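Local coordinates for protease LasA (Pseudomonas aeruginosa, PDB 3IT5), which cleaves pentaglycine cross-links of staphylococcal peptidoglycan and takes part in elastin degradation as a secreted zinc metalloprotease of the M23 family, at residues Y79-Q84 with T108-G113; H23-S28 with H120-L125; Y30-F35 with I144-S149. One frame throughout, in Å; residues are numbered along the deposited sequence.

Contact 1: residues Y79-Q84 with T108-G113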
loop_
_atom_site.group_PDB
_atom_site.type_symbol
_atom_site.label_atom_id
_atom_site.label_comp_id
_atom_site.label_asym_id
_atom_site.label_seq_id
_atom_site.Cartn_x
_atom_site.Cartn_y
_atom_site.Cartn_z
ATOM N N TYR A 79 -0.930 6.519 -2.294
ATOM C CA TYR A 79 -1.734 6.214 -1.118
ATOM C C TYR A 79 -3.083 6.911 -1.270
ATOM O O TYR A 79 -3.162 8.139 -1.225
ATOM C CB TYR A 79 -1.027 6.690 0.159
ATOM C CG TYR A 79 0.391 6.182 0.297
ATOM C CD1 TYR A 79 1.445 6.787 -0.403
ATOM C CD2 TYR A 79 0.682 5.098 1.115
ATOM C CE1 TYR A 79 2.737 6.315 -0.295
ATOM C CE2 TYR A 79 1.979 4.626 1.239
ATOM C CZ TYR A 79 2.999 5.234 0.531
ATOM O OH TYR A 79 4.286 4.764 0.657
ATOM N N TYR A 80 -4.135 6.122 -1.471
ATOM C CA TYR A 80 -5.472 6.673 -1.652
ATOM C C TYR A 80 -6.388 6.167 -0.546
ATOM O O TYR A 80 -6.038 5.233 0.184
ATOM C CB TYR A 80 -6.016 6.345 -3.057
ATOM C CG TYR A 80 -7.288 7.087 -3.433
ATOM C CD1 TYR A 80 -7.363 8.480 -3.349
ATOM C CD2 TYR A 80 -8.410 6.397 -3.886
ATOM C CE1 TYR A 80 -8.531 9.161 -3.698
ATOM C CE2 TYR A 80 -9.586 7.073 -4.238
ATOM C CZ TYR A 80 -9.638 8.445 -4.138
ATOM O OH TYR A 80 -10.791 9.104 -4.481
ATOM N N HIS A 81 -7.557 6.795 -0.424
ATOM C CA HIS A 81 -8.464 6.591 0.710
ATOM C C HIS A 81 -7.791 7.022 2.019
ATOM O O HIS A 81 -7.906 6.349 3.039
ATOM C CB HIS A 81 -8.952 5.142 0.809
ATOM C CG HIS A 81 -9.543 4.601 -0.455
ATOM N ND1 HIS A 81 -10.531 5.255 -1.163
ATOM C CD2 HIS A 81 -9.317 3.437 -1.112
ATOM C CE1 HIS A 81 -10.869 4.529 -2.214
ATOM N NE2 HIS A 81 -10.149 3.420 -2.205
ATOM N N MET A 82 -7.090 8.152 1.968
ATOM C CA MET A 82 -6.392 8.703 3.129
ATOM C C MET A 82 -7.260 9.710 3.872
ATOM O O MET A 82 -8.264 10.193 3.345
ATOM C CB MET A 82 -5.085 9.377 2.701
ATOM C CG MET A 82 -4.023 8.438 2.148
ATOM S SD MET A 82 -3.351 7.322 3.390
ATOM C CE MET A 82 -2.558 8.469 4.526
ATOM N N ASP A 83 -6.867 10.012 5.104
ATOM C CA ASP A 83 -7.531 11.021 5.919
ATOM C C ASP A 83 -6.510 11.572 6.906
ATOM O O ASP A 83 -5.475 10.945 7.141
ATOM C CB ASP A 83 -8.732 10.406 6.657
ATOM C CG ASP A 83 -9.626 11.450 7.325
ATOM O OD1 ASP A 83 -9.600 12.638 6.931
ATOM O OD2 ASP A 83 -10.368 11.073 8.256
ATOM N N GLN A 84 -6.791 12.754 7.455
ATOM C CA GLN A 84 -5.981 13.343 8.523
ATOM C C GLN A 84 -4.498 13.390 8.137
ATOM O O GLN A 84 -3.614 12.997 8.914
ATOM C CB GLN A 84 -6.208 12.579 9.840
ATOM C CG GLN A 84 -7.677 12.547 10.293
ATOM C CD GLN A 84 -7.911 11.725 11.554
ATOM O OE1 GLN A 84 -6.999 11.500 12.348
ATOM N NE2 GLN A 84 -9.147 11.283 11.746
ATOM N N THR A 108 -14.808 11.208 2.889
ATOM C CA THR A 108 -13.386 11.501 2.759
ATOM C C THR A 108 -12.712 10.426 1.911
ATOM O O THR A 108 -11.929 10.746 1.016
ATOM C CB THR A 108 -12.709 11.621 4.130
ATOM O OG1 THR A 108 -13.441 12.560 4.930
ATOM C CG2 THR A 108 -11.264 12.095 3.987
ATOM N N ALA A 109 -13.055 9.163 2.175
ATOM C CA ALA A 109 -12.506 8.016 1.446
ATOM C C ALA A 109 -12.547 8.173 -0.074
ATOM O O ALA A 109 -11.689 7.646 -0.791
ATOM C CB ALA A 109 -13.218 6.730 1.866
ATOM N N LEU A 110 -13.544 8.904 -0.559
ATOM C CA LEU A 110 -13.714 9.087 -1.990
ATOM C C LEU A 110 -13.733 10.570 -2.364
ATOM O O LEU A 110 -14.573 11.005 -3.143
ATOM C CB LEU A 110 -14.987 8.366 -2.475
ATOM C CG LEU A 110 -15.108 6.867 -2.168
ATOM C CD1 LEU A 110 -16.512 6.386 -2.427
ATOM C CD2 LEU A 110 -14.098 6.020 -2.957
ATOM N N CYS A 111 -12.788 11.335 -1.813
ATOM C CA CYS A 111 -12.662 12.769 -2.126
ATOM C C CYS A 111 -12.351 13.023 -3.607
ATOM O O CYS A 111 -12.702 14.074 -4.162
ATOM C CB CYS A 111 -11.608 13.438 -1.227
ATOM S SG CYS A 111 -9.879 13.344 -1.789
ATOM N N GLU A 112 -11.694 12.054 -4.242
ATOM C CA GLU A 112 -11.337 12.174 -5.653
ATOM C C GLU A 112 -12.063 11.142 -6.514
ATOM O O GLU A 112 -11.566 10.738 -7.562
ATOM C CB GLU A 112 -9.814 12.106 -5.839
ATOM C CG GLU A 112 -9.100 13.380 -5.404
ATOM C CD GLU A 112 -7.598 13.302 -5.566
ATOM O OE1 GLU A 112 -7.094 13.574 -6.680
ATOM O OE2 GLU A 112 -6.917 12.987 -4.573
ATOM N N GLY A 113 -13.252 10.740 -6.059
ATOM C CA GLY A 113 -14.100 9.788 -6.775
ATOM C C GLY A 113 -13.818 8.332 -6.442
ATOM O O GLY A 113 -13.054 8.030 -5.518
#

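Contact 2: residues H23-S28 with H120-L125. With ZN (zinc ion), chain E.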
loop_
_atom_site.group_PDB
_atom_site.type_symbol
_atom_site.label_atom_id
_atom_site.label_comp_id
_atom_site.label_asym_id
_atom_site.label_seq_id
_atom_site.Cartn_x
_atom_site.Cartn_y
_atom_site.Cartn_z
ATOM N N HIS A 23 -4.491 -5.446 -7.850
ATOM C CA HIS A 23 -5.405 -4.905 -8.842
ATOM C C HIS A 23 -4.814 -3.645 -9.443
ATOM O O HIS A 23 -3.807 -3.130 -8.949
ATOM C CB HIS A 23 -6.789 -4.635 -8.233
ATOM C CG HIS A 23 -6.752 -3.866 -6.950
ATOM N ND1 HIS A 23 -6.423 -4.447 -5.744
ATOM C CD2 HIS A 23 -7.016 -2.567 -6.680
ATOM C CE1 HIS A 23 -6.479 -3.537 -4.788
ATOM N NE2 HIS A 23 -6.840 -2.388 -5.329
ATOM N N SER A 24 -5.422 -3.166 -10.523
ATOM C CA SER A 24 -5.022 -1.899 -11.111
ATOM C C SER A 24 -5.553 -0.780 -10.228
ATOM O O SER A 24 -6.457 -1.001 -9.419
ATOM C CB SER A 24 -5.550 -1.766 -12.544
ATOM O OG SER A 24 -6.922 -1.413 -12.565
ATOM N N ASN A 25 -4.977 0.410 -10.369
ATOM C CA ASN A 25 -5.414 1.589 -9.627
ATOM C C ASN A 25 -6.929 1.804 -9.692
ATOM O O ASN A 25 -7.549 2.217 -8.712
ATOM C CB ASN A 25 -4.683 2.826 -10.152
ATOM C CG ASN A 25 -4.786 4.010 -9.216
ATOM O OD1 ASN A 25 -4.483 3.909 -8.027
ATOM N ND2 ASN A 25 -5.184 5.156 -9.759
ATOM N N THR A 26 -7.509 1.506 -10.854
ATOM C CA THR A 26 -8.942 1.656 -11.097
ATOM C C THR A 26 -9.720 0.405 -10.699
ATOM O O THR A 26 -10.956 0.419 -10.652
ATOM C CB THR A 26 -9.223 1.952 -12.586
ATOM O OG1 THR A 26 -8.768 0.853 -13.389
ATOM C CG2 THR A 26 -8.514 3.227 -13.022
ATOM N N GLY A 27 -8.989 -0.673 -10.424
ATOM C CA GLY A 27 -9.584 -1.968 -10.110
ATOM C C GLY A 27 -10.008 -2.786 -11.321
ATOM O O GLY A 27 -10.543 -3.885 -11.169
ATOM N N SER A 28 -9.769 -2.266 -12.525
ATOM C CA SER A 28 -10.205 -2.955 -13.741
ATOM C C SER A 28 -9.081 -3.438 -14.659
ATOM O O SER A 28 -9.014 -4.624 -14.984
ATOM C CB SER A 28 -11.220 -2.109 -14.525
ATOM O OG SER A 28 -10.745 -0.791 -14.733
ATOM N N HIS A 120 -10.227 1.132 4.169
ATOM C CA HIS A 120 -8.985 0.464 3.766
ATOM C C HIS A 120 -8.018 1.461 3.115
ATOM O O HIS A 120 -8.408 2.574 2.753
ATOM C CB HIS A 120 -9.265 -0.701 2.801
ATOM C CG HIS A 120 -9.767 -0.274 1.453
ATOM N ND1 HIS A 120 -11.091 0.017 1.207
ATOM C CD2 HIS A 120 -9.120 -0.095 0.276
ATOM C CE1 HIS A 120 -11.239 0.362 -0.060
ATOM N NE2 HIS A 120 -10.059 0.299 -0.648
ATOM N N LEU A 121 -6.757 1.057 2.985
ATOM C CA LEU A 121 -5.792 1.805 2.185
ATOM C C LEU A 121 -5.614 1.160 0.807
ATOM O O LEU A 121 -5.335 -0.036 0.709
ATOM C CB LEU A 121 -4.440 1.893 2.905
ATOM C CG LEU A 121 -3.229 2.318 2.059
ATOM C CD1 LEU A 121 -3.248 3.814 1.743
ATOM C CD2 LEU A 121 -1.923 1.923 2.737
ATOM N N HIS A 122 -5.785 1.962 -0.242
ATOM C CA HIS A 122 -5.437 1.576 -1.609
ATOM C C HIS A 122 -4.021 2.095 -1.884
ATOM O O HIS A 122 -3.771 3.297 -1.831
ATOM C CB HIS A 122 -6.478 2.143 -2.590
ATOM C CG HIS A 122 -6.084 2.069 -4.033
ATOM N ND1 HIS A 122 -6.371 0.983 -4.831
ATOM C CD2 HIS A 122 -5.463 2.969 -4.834
ATOM C CE1 HIS A 122 -5.930 1.209 -6.055
ATOM N NE2 HIS A 122 -5.365 2.403 -6.082
ATOM N N PHE A 123 -3.104 1.172 -2.170
ATOM C CA PHE A 123 -1.664 1.458 -2.182
ATOM C C PHE A 123 -1.022 1.000 -3.496
ATOM O O PHE A 123 -1.059 -0.183 -3.824
ATOM C CB PHE A 123 -1.027 0.783 -0.956
ATOM C CG PHE A 123 0.470 0.676 -1.001
ATOM C CD1 PHE A 123 1.272 1.783 -0.743
ATOM C CD2 PHE A 123 1.083 -0.551 -1.247
ATOM C CE1 PHE A 123 2.660 1.678 -0.758
ATOM C CE2 PHE A 123 2.476 -0.667 -1.266
ATOM C CZ PHE A 123 3.263 0.449 -1.024
ATOM N N SER A 124 -0.431 1.940 -4.235
ATOM C CA SER A 124 0.041 1.680 -5.607
ATOM C C SER A 124 1.536 1.906 -5.835
ATOM O O SER A 124 2.130 2.821 -5.268
ATOM C CB SER A 124 -0.735 2.542 -6.602
ATOM O OG SER A 124 -2.131 2.450 -6.384
ATOM N N LEU A 125 2.116 1.086 -6.708
ATOM C CA LEU A 125 3.522 1.188 -7.084
ATOM C C LEU A 125 3.696 1.935 -8.405
ATOM O O LEU A 125 3.082 1.586 -9.418
ATOM C CB LEU A 125 4.156 -0.208 -7.173
ATOM C CG LEU A 125 5.663 -0.360 -7.434
ATOM C CD1 LEU A 125 6.509 0.221 -6.306
ATOM C CD2 LEU A 125 5.996 -1.835 -7.641
HETATM ZN ZN ZN E . -7.625 -0.693 -4.105
HETATM O O HOH W 1 -9.341 0.274 -3.386
#

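Contact 3: residues Y30-F35 with I144-S149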
loop_
_atom_site.group_PDB
_atom_site.type_symbol
_atom_site.label_atom_id
_atom_site.label_comp_id
_atom_site.label_asym_id
_atom_site.label_seq_id
_atom_site.Cartn_x
_atom_site.Cartn_y
_atom_site.Cartn_z
ATOM N N TYR A 30 -4.959 -3.211 -16.643
ATOM C CA TYR A 30 -3.613 -3.755 -16.519
ATOM C C TYR A 30 -2.649 -2.561 -16.538
ATOM O O TYR A 30 -2.815 -1.660 -17.371
ATOM C CB TYR A 30 -3.343 -4.677 -17.710
ATOM C CG TYR A 30 -2.253 -5.708 -17.515
ATOM C CD1 TYR A 30 -2.491 -6.872 -16.784
ATOM C CD2 TYR A 30 -0.989 -5.533 -18.086
ATOM C CE1 TYR A 30 -1.496 -7.832 -16.612
ATOM C CE2 TYR A 30 0.019 -6.486 -17.919
ATOM C CZ TYR A 30 -0.243 -7.633 -17.183
ATOM O OH TYR A 30 0.743 -8.581 -17.013
ATOM N N PRO A 31 -1.626 -2.552 -15.656
ATOM C CA PRO A 31 -1.101 -3.615 -14.796
ATOM C C PRO A 31 -1.649 -3.656 -13.365
ATOM O O PRO A 31 -2.346 -2.738 -12.934
ATOM C CB PRO A 31 0.398 -3.302 -14.766
ATOM C CG PRO A 31 0.480 -1.804 -14.933
ATOM C CD PRO A 31 -0.827 -1.317 -15.519
ATOM N N TYR A 32 -1.310 -4.723 -12.640
ATOM C CA TYR A 32 -1.755 -4.911 -11.259
ATOM C C TYR A 32 -0.802 -4.179 -10.310
ATOM O O TYR A 32 0.070 -4.781 -9.679
ATOM C CB TYR A 32 -1.856 -6.405 -10.920
ATOM C CG TYR A 32 -2.885 -7.194 -11.722
ATOM C CD1 TYR A 32 -3.628 -6.602 -12.748
ATOM C CD2 TYR A 32 -3.088 -8.550 -11.472
ATOM C CE1 TYR A 32 -4.552 -7.334 -13.481
ATOM C CE2 TYR A 32 -4.007 -9.289 -12.202
ATOM C CZ TYR A 32 -4.734 -8.676 -13.202
ATOM O OH TYR A 32 -5.639 -9.414 -13.924
ATOM N N SER A 33 -1.000 -2.867 -10.229
ATOM C CA SER A 33 -0.108 -1.942 -9.535
ATOM C C SER A 33 -0.395 -1.776 -8.051
ATOM O O SER A 33 0.440 -1.240 -7.324
ATOM C CB SER A 33 -0.216 -0.561 -10.179
ATOM O OG SER A 33 -1.498 -0.015 -9.935
ATOM N N SER A 34 -1.574 -2.208 -7.612
ATOM C CA SER A 34 -2.068 -1.853 -6.282
ATOM C C SER A 34 -2.521 -3.053 -5.454
ATOM O O SER A 34 -2.911 -4.090 -5.997
ATOM C CB SER A 34 -3.235 -0.860 -6.399
ATOM O OG SER A 34 -2.958 0.190 -7.318
ATOM N N PHE A 35 -2.459 -2.896 -4.138
ATOM C CA PHE A 35 -3.158 -3.786 -3.220
ATOM C C PHE A 35 -3.716 -2.992 -2.048
ATOM O O PHE A 35 -3.168 -1.951 -1.670
ATOM C CB PHE A 35 -2.287 -4.973 -2.770
ATOM C CG PHE A 35 -1.206 -4.622 -1.780
ATOM C CD1 PHE A 35 -1.460 -4.650 -0.408
ATOM C CD2 PHE A 35 0.078 -4.313 -2.216
ATOM C CE1 PHE A 35 -0.457 -4.346 0.514
ATOM C CE2 PHE A 35 1.090 -4.017 -1.306
ATOM C CZ PHE A 35 0.826 -4.031 0.062
ATOM N N ILE A 144 6.138 -10.184 -3.644
ATOM C CA ILE A 144 4.743 -10.355 -4.043
ATOM C C ILE A 144 4.617 -11.039 -5.411
ATOM O O ILE A 144 5.349 -10.722 -6.357
ATOM C CB ILE A 144 3.957 -9.009 -3.968
ATOM C CG1 ILE A 144 2.490 -9.183 -4.383
ATOM C CG2 ILE A 144 4.635 -7.924 -4.791
ATOM C CD1 ILE A 144 1.587 -8.034 -3.933
ATOM N N ASN A 145 3.718 -12.014 -5.481
ATOM C CA ASN A 145 3.307 -12.590 -6.748
ATOM C C ASN A 145 1.885 -12.138 -7.044
ATOM O O ASN A 145 0.991 -12.245 -6.197
ATOM C CB ASN A 145 3.390 -14.115 -6.719
ATOM C CG ASN A 145 3.365 -14.733 -8.110
ATOM O OD1 ASN A 145 4.345 -14.657 -8.857
ATOM N ND2 ASN A 145 2.250 -15.375 -8.453
ATOM N N VAL A 146 1.705 -11.623 -8.254
ATOM C CA VAL A 146 0.447 -11.065 -8.726
ATOM C C VAL A 146 -0.487 -12.161 -9.275
ATOM O O VAL A 146 -0.059 -13.023 -10.049
ATOM C CB VAL A 146 0.758 -9.953 -9.777
ATOM C CG1 VAL A 146 -0.155 -10.002 -10.982
ATOM C CG2 VAL A 146 0.790 -8.571 -9.114
ATOM N N GLY A 147 -1.754 -12.115 -8.858
ATOM C CA GLY A 147 -2.784 -13.068 -9.299
ATOM C C GLY A 147 -3.192 -12.909 -10.757
ATOM O O GLY A 147 -2.610 -12.104 -11.484
ATOM N N THR A 148 -4.205 -13.663 -11.181
ATOM C CA THR A 148 -4.573 -13.730 -12.606
ATOM C C THR A 148 -5.713 -12.793 -13.029
ATOM O O THR A 148 -5.889 -12.519 -14.219
ATOM C CB THR A 148 -4.876 -15.179 -13.058
ATOM O OG1 THR A 148 -5.836 -15.777 -12.177
ATOM C CG2 THR A 148 -3.605 -16.015 -13.047
ATOM N N SER A 149 -6.482 -12.312 -12.059
ATOM C CA SER A 149 -7.514 -11.306 -12.312
ATOM C C SER A 149 -7.382 -10.185 -11.292
ATOM O O SER A 149 -6.736 -10.362 -10.258
ATOM C CB SER A 149 -8.915 -11.926 -12.248
ATOM O OG SER A 149 -9.106 -12.641 -11.038
#

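Contact 1: residues Y79-Q84 with T108-G113
Y80 and H81, at the break in strand 75-83, meet the end of helix 106-109 and the type I beta turn L110-G113; this belongs to the M23 peptidase fold, and H81 is a probable proton donor/acceptor of its active site. The backbones come close, with 4.3 Å between the CA atoms of H81 and A109. Three hydrogen bonds cross. H81 ND1 gives a nearly straight one (170°) to A109 O at 2.7 Å, the oxygen lying almost in the imidazole plane, which fixes the rotation of the ring near H120. The phenol of Y80, with CG anti to the backbone N (chi1 -169°), reaches into the turn: OH donates to G113 O at 2.7 Å and accepts a weak bond from E112 N at 3.1 Å. One hydroxyl ties together two residues of the turn, whose C111 is joined to C65 by a disulfide. The remaining contacts are van der Waals touches. L110 CD2 meets H81 CE1 at the ring edge. Within Y79-Q84, Y80 CD2 backs one face of that imidazole, 3.5 Å above its plane. T108 OG1 is hydrogen-bonded to N105, and the T108 methyl CG2 touches M82 O and, at 3.4 Å, D83 OD1.

Contact 2: residues H23-S28 with H120-L125
N25 and S124 mark the nearest approach of the two backbones, their CA atoms 6.8 Å apart, so side chains and metal bridge the gap. H23-S28 is a loop with a type I beta turn from S24 to G27, closed by G27 N to S24 O at 2.7 Å; H120-L125 enters strand 121-127 and carries the His-X-His motif of M23 metallopeptidases. Zinc joins the two: H23 NE2 binds it at 2.2 Å, and H122 ND1, on the strand, also at 2.2 Å, with D36 as the third protein ligand. With CG between the backbone N and the carbonyl carbon (chi1 49°), the H23 ring swings NE2 to the zinc, while ND1 is held by G21 O. The other nitrogen of H122 is gripped too: NE2 donates to N25 OD1 at 2.6 Å (163°), the acceptor near the ring plane while the donor rises 39° above the amide carbonyl plane. N25 is therefore a second-shell residue positioning a zinc ligand. S124 OG, bonded to S34, lies beside the same OD1. A water fills a fourth site on zinc at 2.1 Å and is hydrogen-bonded to NE2 of H120 (2.8 Å), a probable proton donor/acceptor.

Contact 3: residues Y30-F35 with I144-S149
Y32 lays its side chain along the backbone of V146-S149, and nearly half of the area buried here is its own. The CA atoms of Y32 and V146 are 7.0 Å apart, and the direction of Y32-F35 makes 114° with that of I144-S149, so the ring, not strand pairing, makes the contact. Starting at the root, CB of Y32 lies beside both methyls of V146, with CG2 at 3.9 Å. The ring has an unusual twist: chi2 is 3°, which brings CA almost into the ring plane on the CD1 side and turns the CD2-CE2 edge toward V146 and G147. CD2 meets V146 CG1 at 3.3 Å, a tight contact reached obliquely. V146 itself has a chi1 of 138°, away from the staggered positions. One atom further, CE2 comes to 3.2 Å from G147 O, which lies at the ring edge near its plane. CZ passes S149, its nearest atom there being the carbonyl C at 3.6 Å. At the tip, Y32 OH makes a polar approach of 3.1 Å to T148 O. Y32 OH is also 3.1 Å from S149 CA, and thus packs against the T148-S149 backbone. The T148 backbone is held independently, its N bonded to D152.

A smaller apolar touch joins F35 CD2 to I144 CD1 at 4.4 Å, beside the edge-to-face pair of F35 with F160. It links strand 34-38 to the four-stranded sheet that holds strand 142-145. Y32 follows a cis peptide bond before P31 and centres an inverse gamma turn. Next come S33 and S34, which face H23 as a classic beta bulge, leading into the strand that supplies the zinc ligand D36 of this M23 metallopeptidase.

In the fold
Contact 2 lies between the others: its centre is 12 Å from that of contact 1 and 9 Å from that of contact 3, whereas contacts 1 and 3 are 21 Å apart and do not touch. All three reach the large antiparallel sheet, in which strand 121-127 has 34-38 and 75-83 as neighbours. Y80 N probably bonds to H122 O at 2.9 Å, and H23 O to S34 N at 2.8 Å. Along the chain the order is 23-28, 30-35, both segments of contact 1 (79-84, 108-113), then 120-125 and 144-149. Residues far apart in sequence thus converge on the zinc, with H81 and H120, both inferred proton donors/acceptors, in contact beside it.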